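Local coordinates for conserved hypothetical exported protein (Bacteroides fragilis, PDB 4JJA) that is of unproven function but probably acts as an exported exo-beta-N-acetylmuramidase that cleaves peptidoglycan, at residues A[18-23]-A[102-107]; A[114-119]-A[168-173]; A[251-256]-A[286-291]. All coordinates share one frame; numbering follows the deposited sequence.

Interaction 1 of 3, residues A[18-23]-A[102-107]; sequences PILKNK and FDILIV
Lys23 meets Ile104, and Leu20 meets both Ile104 and Ile106, where the end of helix 13-20 packs on the six-stranded parallel sheet of a Rossmann-like domain. The helix gives way to a type II beta turn, Leu20 to Lys23, closed by Lys23 N to Leu20 O at 3.0 Å, and strand 24-28 follows, paired with strand 104-107. Lys23, modelled in two conformers, can be traced outward in one of them. Its CB lies 4.0 Å from Ile104 CG2, CG is anti to the carbonyl carbon (chi1 -71°), and CD comes back to the same Ile104 methyl at 3.9 Å, so the aliphatic chain runs obliquely past the isoleucine. The chain stays extended until chi4, where a bend of 64° turns NZ away from the strand. In this conformer NZ donates to Ile19 O at 2.8 Å, in the carbonyl plane, tying the last residue of the turn back to the end of the helix. Deeper in, Leu20 crosses both isoleucines at about a right angle: CD1 and CD2 straddle Ile106 CD1, while CD2 also approaches Ile104 CG2. Ile19 CG2 reaches Ile104 CD1 at 3.8 Å. Leu138 of strand 136-140 touches both Ile19 and Leu20. At the outer end, Asp103 forms a salt bridge through OD1 with Arg24; its OD2 accepts from a water at 2.5 Å that also donates to Asn22 O.

Interaction 2 of 3, residues A[114-119]-A[168-173]; sequences LRFYTY and IPIVHG
Arg115 N donates to Ile170 O at 2.8 Å, with an angle of 160° at the hydrogen, within a type I beta turn that runs from Leu114 to Tyr117; the bond joins the loop between strand 104-107 and helix 119-132 to the one between strand 136-140 and helix 176-185, both following strands of the parallel sheet. The second loop carries a classic beta bulge, in which Ile170 and Val171 both lie opposite Asp151. Leu114 CA also approaches Ile170 O, at 3.4 Å in a CA-H...O contact. The Arg115 side chain slides past Ile168 in the opposite direction, CG 3.8 Å from Ile168 CG1, and bends at chi3 (67°). Its NH1 donates to Ile168 O at 2.8 Å, the oxygen only 8° out of the guanidinium plane. Ile170 CG1 covers one face of that group, 3.5 Å from Arg115 NH2. Pro153 O, Leu328 O and Val329 O take further guanidinium hydrogen bonds, so this buried cation is gripped by backbone carbonyls. Ile170 CG2 touches both Leu114 CD1 and Phe116 CE2. His172 ND1 bonds to Met174 N; at its ring edge, in plane, a water lies 2.8 Å from His172 NE2 and 2.9 Å from Leu114 O.

Interaction 3 of 3, residues A[251-256]-A[286-291]; sequences FQVYGH and GVNLSN
Tyr254 and Val287 are brought side by side by their first torsions: Tyr254 CG lies between its backbone N and carbonyl carbon (chi1 66°), while Val287 CG2 is anti to its own carbonyl carbon. They form the hydrogen-bonded pair of an antiparallel strand pairing, 253-256 with 284-288, in the three-stranded sheet of the C-terminal region. The reciprocal bonds define it, Tyr254 N to Val287 O at 3.1 Å and Val287 N to Tyr254 O at 2.9 Å. Both side chains point the same way, and Val287 CB stands over the phenol face, 4.0 Å from the Tyr254 ring centroid and 29° off its normal, a CH-pi contact. Farther out, Val287 CG2 lies 3.5 Å from Tyr254 OH, which is hydrogen-bonded to Asp309. Leu289 CD1 approaches near the ring plane, at the CD1 edge of Tyr254, and Phe236 stacks with this ring. Val253 and Asn288 form the next, non-hydrogen-bonded pair, their side chains on the other face. Gly255 and Gly286 lie opposite each other with CA atoms 4.0 Å apart, and the backbones come close there with no side chains between them. Beyond the strand, Leu289 N still donates to Gln252 O, 2.8 Å away. Leu289 lies inside an Asx turn that starts at Asn288: Asn288 OD1 accepts from both Ser290 N, at 3.0 Å, and Ser290 OG, at 2.7 Å.

Interactions 1 and 3 lie on opposite sides of the chain's centre, their own centres about 45 Å apart, whereas the centre of interaction 2 lies about 6 Å from the centre of the chain. Every touching residue of interaction 2 is buried; interaction 1 is partly buried, and interaction 3 is mostly buried with Val287, Asn288 and Ser290 partly exposed. Their chemistry differs accordingly: interaction 1 has no direct hydrogen bond across its segments and rests on aliphatic packing, interaction 2 on an arginine meeting backbone carbonyls, interaction 3 on strand pairing. No secondary-structure element is shared by their segments, but helix 224-233 touches side chains of both 2 and 3, through Tyr230 and Ile233 among others, linking the two family regions.

Interaction 1 of 3, residues A[18-23]-A[102-107]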
loop_
_atom_site.group_PDB
_atom_site.type_symbol
_atom_site.label_atom_id
_atom_site.label_comp_id
_atom_site.label_asym_id
_atom_site.label_seq_id
_atom_site.Cartn_x
_atom_site.Cartn_y
_atom_site.Cartn_z
ATOM N N PRO A 18 11.362 -26.388 3.127
ATOM C CA PRO A 18 12.118 -27.195 2.132
ATOM C C PRO A 18 12.563 -26.420 0.913
ATOM O O PRO A 18 13.574 -26.795 0.284
ATOM C CB PRO A 18 11.141 -28.298 1.772
ATOM C CG PRO A 18 10.360 -28.479 3.079
ATOM C CD PRO A 18 10.117 -27.036 3.523
ATOM N N ILE A 19 11.834 -25.393 0.524
ATOM C CA ILE A 19 12.234 -24.551 -0.603
ATOM C C ILE A 19 13.546 -23.842 -0.276
ATOM O O ILE A 19 14.376 -23.643 -1.160
ATOM C CB ILE A 19 11.120 -23.477 -0.957
ATOM C CG1 ILE A 19 9.827 -24.155 -1.340
ATOM C CG2 ILE A 19 11.534 -22.619 -2.100
ATOM C CD1 ILE A 19 8.651 -23.228 -1.518
ATOM N N LEU A 20 13.724 -23.443 0.979
ATOM C CA LEU A 20 14.837 -22.630 1.375
ATOM C C LEU A 20 16.073 -23.447 1.737
ATOM O O LEU A 20 17.167 -22.914 1.793
ATOM C CB LEU A 20 14.439 -21.812 2.601
ATOM C CG LEU A 20 13.262 -20.848 2.365
ATOM C CD1 LEU A 20 12.984 -20.122 3.708
ATOM C CD2 LEU A 20 13.521 -19.881 1.224
ATOM N N LYS A 21 15.901 -24.733 1.985
ATOM C CA LYS A 21 17.029 -25.574 2.386
ATOM C C LYS A 21 18.181 -25.467 1.394
ATOM O O LYS A 21 18.021 -25.593 0.190
ATOM C CB LYS A 21 16.626 -27.040 2.502
ATOM C CG LYS A 21 17.519 -27.837 3.442
ATOM C CD LYS A 21 16.939 -27.811 4.874
ATOM N N ASN A 22 19.336 -25.215 1.964
ATOM C CA ASN A 22 20.618 -25.124 1.254
ATOM C C ASN A 22 20.750 -23.949 0.342
ATOM O O ASN A 22 21.710 -23.866 -0.426
ATOM C CB ASN A 22 20.936 -26.429 0.494
ATOM C CG ASN A 22 21.115 -27.591 1.420
ATOM O OD1 ASN A 22 21.644 -27.453 2.541
ATOM N ND2 ASN A 22 20.653 -28.755 0.975
ATOM N N LYS A 23 19.839 -23.001 0.417
ATOM C CA LYS A 23 19.897 -21.840 -0.456
ATOM C C LYS A 23 20.435 -20.639 0.311
ATOM O O LYS A 23 20.277 -20.507 1.533
ATOM C CB LYS A 23 18.516 -21.501 -1.020
ATOM C CG LYS A 23 18.013 -22.524 -2.071
ATOM C CD LYS A 23 16.760 -21.999 -2.768
ATOM C CE LYS A 23 16.317 -22.881 -3.913
ATOM N NZ LYS A 23 15.913 -24.231 -3.455
ATOM N N PHE A 102 22.873 -14.077 -3.433
ATOM C CA PHE A 102 21.761 -14.948 -3.016
ATOM C C PHE A 102 21.169 -15.744 -4.147
ATOM O O PHE A 102 21.307 -15.397 -5.313
ATOM C CB PHE A 102 20.649 -14.148 -2.300
ATOM C CG PHE A 102 19.917 -13.141 -3.160
ATOM C CD1 PHE A 102 20.390 -11.849 -3.266
ATOM C CD2 PHE A 102 18.755 -13.483 -3.839
ATOM C CE1 PHE A 102 19.718 -10.886 -4.031
ATOM C CE2 PHE A 102 18.059 -12.537 -4.592
ATOM C CZ PHE A 102 18.545 -11.237 -4.701
ATOM N N ASP A 103 20.470 -16.819 -3.778
ATOM C CA ASP A 103 19.782 -17.703 -4.708
ATOM C C ASP A 103 18.271 -17.414 -4.771
ATOM O O ASP A 103 17.643 -17.575 -5.793
ATOM C CB ASP A 103 19.951 -19.181 -4.234
ATOM C CG ASP A 103 21.389 -19.642 -4.214
ATOM O OD1 ASP A 103 22.035 -19.526 -5.278
ATOM O OD2 ASP A 103 21.907 -20.075 -3.133
ATOM N N ILE A 104 17.694 -17.002 -3.651
ATOM C CA ILE A 104 16.255 -16.845 -3.534
ATOM C C ILE A 104 15.976 -15.605 -2.712
ATOM O O ILE A 104 16.646 -15.339 -1.741
ATOM C CB ILE A 104 15.583 -18.103 -2.950
ATOM C CG1 ILE A 104 14.052 -18.012 -3.006
ATOM C CG2 ILE A 104 16.089 -18.392 -1.576
ATOM C CD1 ILE A 104 13.382 -19.405 -2.990
ATOM N N LEU A 105 15.021 -14.796 -3.171
ATOM C CA LEU A 105 14.540 -13.636 -2.443
ATOM C C LEU A 105 13.154 -13.940 -1.894
ATOM O O LEU A 105 12.253 -14.350 -2.655
ATOM C CB LEU A 105 14.431 -12.465 -3.382
ATOM C CG LEU A 105 13.815 -11.203 -2.789
ATOM C CD1 LEU A 105 14.660 -10.611 -1.699
ATOM C CD2 LEU A 105 13.618 -10.169 -3.936
ATOM N N ILE A 106 12.977 -13.724 -0.586
ATOM C CA ILE A 106 11.655 -13.879 0.069
ATOM C C ILE A 106 11.026 -12.508 0.222
ATOM O O ILE A 106 11.637 -11.634 0.785
ATOM C CB ILE A 106 11.783 -14.517 1.448
ATOM C CG1 ILE A 106 12.495 -15.847 1.364
ATOM C CG2 ILE A 106 10.408 -14.750 2.030
ATOM C CD1 ILE A 106 12.763 -16.492 2.691
ATOM N N VAL A 107 9.786 -12.362 -0.237
ATOM C CA VAL A 107 8.957 -11.210 0.069
ATOM C C VAL A 107 8.021 -11.568 1.239
ATOM O O VAL A 107 7.277 -12.537 1.185
ATOM C CB VAL A 107 8.121 -10.810 -1.147
ATOM C CG1 VAL A 107 7.085 -9.707 -0.776
ATOM C CG2 VAL A 107 9.007 -10.427 -2.347
HETATM O O HOH W 1 22.866 -22.250 -2.476
#

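Interaction 2 of 3, residues A[114-119]-A[168-173]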
loop_
_atom_site.group_PDB
_atom_site.type_symbol
_atom_site.label_atom_id
_atom_site.label_comp_id
_atom_site.label_asym_id
_atom_site.label_seq_id
_atom_site.Cartn_x
_atom_site.Cartn_y
_atom_site.Cartn_z
ATOM N N LEU A 114 -3.370 -0.083 -1.780
ATOM C CA LEU A 114 -3.577 1.130 -2.526
ATOM C C LEU A 114 -2.490 1.321 -3.560
ATOM O O LEU A 114 -1.308 1.089 -3.325
ATOM C CB LEU A 114 -3.558 2.354 -1.598
ATOM C CG LEU A 114 -4.885 2.707 -0.959
ATOM C CD1 LEU A 114 -5.922 3.096 -2.021
ATOM C CD2 LEU A 114 -5.337 1.612 0.010
ATOM N N ARG A 115 -2.903 1.832 -4.706
ATOM C CA ARG A 115 -1.935 2.122 -5.786
ATOM C C ARG A 115 -0.850 3.123 -5.394
ATOM O O ARG A 115 0.245 3.069 -5.899
ATOM C CB ARG A 115 -2.697 2.593 -7.009
ATOM C CG ARG A 115 -1.888 2.709 -8.266
ATOM C CD ARG A 115 -2.724 3.154 -9.432
ATOM N NE ARG A 115 -3.206 4.496 -9.278
ATOM C CZ ARG A 115 -4.380 4.949 -9.731
ATOM N NH1 ARG A 115 -5.242 4.147 -10.348
ATOM N NH2 ARG A 115 -4.711 6.239 -9.508
ATOM N N PHE A 116 -1.157 4.031 -4.483
ATOM C CA PHE A 116 -0.241 5.054 -4.043
ATOM C C PHE A 116 0.471 4.715 -2.749
ATOM O O PHE A 116 1.217 5.552 -2.219
ATOM C CB PHE A 116 -0.882 6.451 -4.031
ATOM C CG PHE A 116 -2.276 6.524 -3.487
ATOM C CD1 PHE A 116 -2.539 6.242 -2.150
ATOM C CD2 PHE A 116 -3.330 6.913 -4.302
ATOM C CE1 PHE A 116 -3.836 6.338 -1.625
ATOM C CE2 PHE A 116 -4.616 7.008 -3.784
ATOM C CZ PHE A 116 -4.870 6.702 -2.458
ATOM N N TYR A 117 0.345 3.453 -2.281
ATOM C CA TYR A 117 1.154 2.907 -1.179
ATOM C C TYR A 117 2.142 1.977 -1.859
ATOM O O TYR A 117 1.731 0.978 -2.440
ATOM C CB TYR A 117 0.265 2.195 -0.203
ATOM C CG TYR A 117 0.957 1.873 1.116
ATOM C CD1 TYR A 117 0.904 2.767 2.155
ATOM C CD2 TYR A 117 1.566 0.650 1.348
ATOM C CE1 TYR A 117 1.469 2.522 3.363
ATOM C CE2 TYR A 117 2.164 0.359 2.561
ATOM C CZ TYR A 117 2.110 1.313 3.575
ATOM O OH TYR A 117 2.696 0.987 4.781
ATOM N N THR A 118 3.434 2.303 -1.709
ATOM C CA THR A 118 4.487 1.991 -2.705
ATOM C C THR A 118 5.294 0.736 -2.589
ATOM O O THR A 118 6.199 0.515 -3.389
ATOM C CB THR A 118 5.547 3.141 -2.806
ATOM O OG1 THR A 118 6.285 3.281 -1.588
ATOM C CG2 THR A 118 4.858 4.448 -3.151
ATOM N N TYR A 119 4.990 -0.109 -1.627
ATOM C CA TYR A 119 5.784 -1.348 -1.480
ATOM C C TYR A 119 5.732 -2.215 -2.739
ATOM O O TYR A 119 6.725 -2.826 -3.084
ATOM C CB TYR A 119 5.338 -2.208 -0.307
ATOM C CG TYR A 119 5.508 -1.611 1.055
ATOM C CD1 TYR A 119 6.372 -0.537 1.278
ATOM C CD2 TYR A 119 4.802 -2.136 2.125
ATOM C CE1 TYR A 119 6.517 -0.004 2.583
ATOM C CE2 TYR A 119 4.951 -1.616 3.389
ATOM C CZ TYR A 119 5.793 -0.540 3.593
ATOM O OH TYR A 119 5.957 -0.003 4.873
ATOM N N ILE A 168 -3.421 -0.122 -12.804
ATOM C CA ILE A 168 -4.337 -0.751 -11.862
ATOM C C ILE A 168 -5.224 0.342 -11.277
ATOM O O ILE A 168 -4.908 1.530 -11.358
ATOM C CB ILE A 168 -3.595 -1.577 -10.782
ATOM C CG1 ILE A 168 -2.723 -0.655 -9.874
ATOM C CG2 ILE A 168 -2.779 -2.676 -11.400
ATOM C CD1 ILE A 168 -1.947 -1.408 -8.794
ATOM N N PRO A 169 -6.357 -0.016 -10.665
ATOM C CA PRO A 169 -7.221 0.953 -10.008
ATOM C C PRO A 169 -6.580 1.486 -8.719
ATOM O O PRO A 169 -5.512 1.025 -8.308
ATOM C CB PRO A 169 -8.521 0.157 -9.712
ATOM C CG PRO A 169 -8.457 -1.058 -10.628
ATOM C CD PRO A 169 -6.950 -1.359 -10.626
ATOM N N ILE A 170 -7.213 2.472 -8.103
ATOM C CA ILE A 170 -6.719 3.009 -6.862
ATOM C C ILE A 170 -6.697 1.921 -5.795
ATOM O O ILE A 170 -5.690 1.728 -5.071
ATOM C CB ILE A 170 -7.545 4.251 -6.408
ATOM C CG1 ILE A 170 -7.336 5.412 -7.404
ATOM C CG2 ILE A 170 -7.200 4.686 -5.002
ATOM C CD1 ILE A 170 -8.198 6.643 -7.114
ATOM N N VAL A 171 -7.839 1.242 -5.628
ATOM C CA VAL A 171 -7.988 0.112 -4.701
ATOM C C VAL A 171 -7.994 -1.086 -5.660
ATOM O O VAL A 171 -8.970 -1.311 -6.383
ATOM C CB VAL A 171 -9.282 0.247 -3.882
ATOM C CG1 VAL A 171 -9.498 -1.073 -3.071
ATOM C CG2 VAL A 171 -9.283 1.480 -2.983
ATOM N N HIS A 172 -6.896 -1.844 -5.674
ATOM C CA HIS A 172 -6.733 -2.924 -6.643
ATOM C C HIS A 172 -7.311 -4.262 -6.158
ATOM O O HIS A 172 -7.554 -5.161 -6.974
ATOM C CB HIS A 172 -5.266 -3.050 -7.075
ATOM C CG HIS A 172 -4.321 -3.182 -5.930
ATOM N ND1 HIS A 172 -4.243 -4.329 -5.164
ATOM C CD2 HIS A 172 -3.382 -2.325 -5.458
ATOM C CE1 HIS A 172 -3.278 -4.160 -4.271
ATOM N NE2 HIS A 172 -2.777 -2.928 -4.401
ATOM N N GLY A 173 -7.501 -4.391 -4.840
ATOM C CA GLY A 173 -8.095 -5.536 -4.267
ATOM C C GLY A 173 -7.279 -6.803 -4.177
ATOM O O GLY A 173 -7.828 -7.849 -3.900
HETATM O O HOH W 2 -0.844 -1.736 -2.791
#

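Interaction 3 of 3, residues A[251-256]-A[286-291]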
loop_
_atom_site.group_PDB
_atom_site.type_symbol
_atom_site.label_atom_id
_atom_site.label_comp_id
_atom_site.label_asym_id
_atom_site.label_seq_id
_atom_site.Cartn_x
_atom_site.Cartn_y
_atom_site.Cartn_z
ATOM N N PHE A 251 -5.412 10.404 9.038
ATOM C CA PHE A 251 -6.259 9.766 8.033
ATOM C C PHE A 251 -7.688 9.561 8.474
ATOM O O PHE A 251 -8.456 8.913 7.768
ATOM C CB PHE A 251 -5.665 8.488 7.427
ATOM C CG PHE A 251 -4.464 8.756 6.561
ATOM C CD1 PHE A 251 -4.610 9.159 5.256
ATOM C CD2 PHE A 251 -3.206 8.663 7.069
ATOM C CE1 PHE A 251 -3.509 9.438 4.492
ATOM C CE2 PHE A 251 -2.127 8.931 6.293
ATOM C CZ PHE A 251 -2.261 9.345 5.025
ATOM N N GLN A 252 -8.097 10.214 9.569
ATOM C CA GLN A 252 -9.436 10.042 10.113
ATOM C C GLN A 252 -10.174 11.353 10.302
ATOM O O GLN A 252 -11.247 11.396 10.879
ATOM C CB GLN A 252 -9.376 9.282 11.437
ATOM C CG GLN A 252 -8.808 7.869 11.326
ATOM C CD GLN A 252 -8.226 7.397 12.624
ATOM O OE1 GLN A 252 -8.975 6.885 13.464
ATOM N NE2 GLN A 252 -6.938 7.631 12.848
ATOM N N VAL A 253 -9.551 12.445 9.836
ATOM C CA VAL A 253 -10.080 13.810 9.877
ATOM C C VAL A 253 -9.665 14.533 8.606
ATOM O O VAL A 253 -8.722 14.085 7.920
ATOM C CB VAL A 253 -9.577 14.576 11.134
ATOM C CG1 VAL A 253 -9.862 13.854 12.451
ATOM C CG2 VAL A 253 -8.078 14.878 10.981
ATOM N N TYR A 254 -10.318 15.653 8.322
ATOM C CA TYR A 254 -9.767 16.569 7.326
ATOM C C TYR A 254 -10.098 17.988 7.714
ATOM O O TYR A 254 -11.125 18.252 8.318
ATOM C CB TYR A 254 -10.209 16.247 5.896
ATOM C CG TYR A 254 -11.662 16.422 5.598
ATOM C CD1 TYR A 254 -12.570 15.383 5.849
ATOM C CD2 TYR A 254 -12.156 17.595 5.051
ATOM C CE1 TYR A 254 -13.910 15.516 5.497
ATOM C CE2 TYR A 254 -13.485 17.729 4.735
ATOM C CZ TYR A 254 -14.366 16.702 4.946
ATOM O OH TYR A 254 -15.704 16.826 4.627
ATOM N N GLY A 255 -9.210 18.922 7.407
ATOM C CA GLY A 255 -9.489 20.302 7.742
ATOM C C GLY A 255 -8.384 21.226 7.272
ATOM O O GLY A 255 -7.352 20.795 6.799
ATOM N N HIS A 256 -8.609 22.531 7.441
ATOM C CA HIS A 256 -7.691 23.531 6.921
ATOM C C HIS A 256 -7.949 24.834 7.665
ATOM O O HIS A 256 -9.086 25.100 8.072
ATOM C CB HIS A 256 -7.979 23.705 5.412
ATOM C CG HIS A 256 -7.037 24.604 4.695
ATOM N ND1 HIS A 256 -7.155 25.977 4.752
ATOM C CD2 HIS A 256 -5.907 24.327 4.006
ATOM C CE1 HIS A 256 -6.148 26.506 4.093
ATOM N NE2 HIS A 256 -5.373 25.536 3.623
ATOM N N GLY A 286 -12.656 21.585 10.270
ATOM C CA GLY A 286 -13.085 20.541 9.395
ATOM C C GLY A 286 -13.974 19.497 10.007
ATOM O O GLY A 286 -14.879 19.831 10.765
ATOM N N VAL A 287 -13.683 18.233 9.699
ATOM C CA VAL A 287 -14.581 17.113 9.937
ATOM C C VAL A 287 -13.844 15.978 10.592
ATOM O O VAL A 287 -12.722 15.660 10.216
ATOM C CB VAL A 287 -15.221 16.640 8.625
ATOM C CG1 VAL A 287 -16.118 15.465 8.823
ATOM C CG2 VAL A 287 -16.009 17.760 7.986
ATOM N N ASN A 288 -14.448 15.410 11.635
ATOM C CA ASN A 288 -13.903 14.236 12.329
ATOM C C ASN A 288 -14.663 12.998 11.833
ATOM O O ASN A 288 -15.856 12.899 12.064
ATOM C CB ASN A 288 -14.079 14.442 13.855
ATOM C CG ASN A 288 -13.484 13.342 14.695
ATOM O OD1 ASN A 288 -13.050 12.333 14.200
ATOM N ND2 ASN A 288 -13.559 13.518 16.024
ATOM N N LEU A 289 -13.952 12.092 11.178
ATOM C CA LEU A 289 -14.509 10.880 10.598
ATOM C C LEU A 289 -14.212 9.675 11.457
ATOM O O LEU A 289 -14.571 8.557 11.071
ATOM C CB LEU A 289 -14.011 10.637 9.155
ATOM C CG LEU A 289 -14.325 11.779 8.195
ATOM C CD1 LEU A 289 -13.539 11.527 6.878
ATOM C CD2 LEU A 289 -15.825 11.949 7.953
ATOM N N SER A 290 -13.589 9.876 12.611
ATOM C CA SER A 290 -13.038 8.745 13.371
ATOM C C SER A 290 -14.090 7.888 14.029
ATOM O O SER A 290 -13.739 6.805 14.485
ATOM C CB SER A 290 -12.037 9.252 14.400
ATOM O OG SER A 290 -12.660 9.974 15.424
ATOM N N ASN A 291 -15.329 8.386 14.104
ATOM C CA ASN A 291 -16.428 7.629 14.712
ATOM C C ASN A 291 -17.364 6.973 13.692
ATOM O O ASN A 291 -18.376 6.368 14.042
ATOM C CB ASN A 291 -17.223 8.515 15.703
ATOM C CG ASN A 291 -16.345 9.078 16.817
ATOM O OD1 ASN A 291 -16.308 10.299 17.033
ATOM N ND2 ASN A 291 -15.564 8.216 17.457
HETATM O O HOH W 3 -10.971 5.935 15.052
#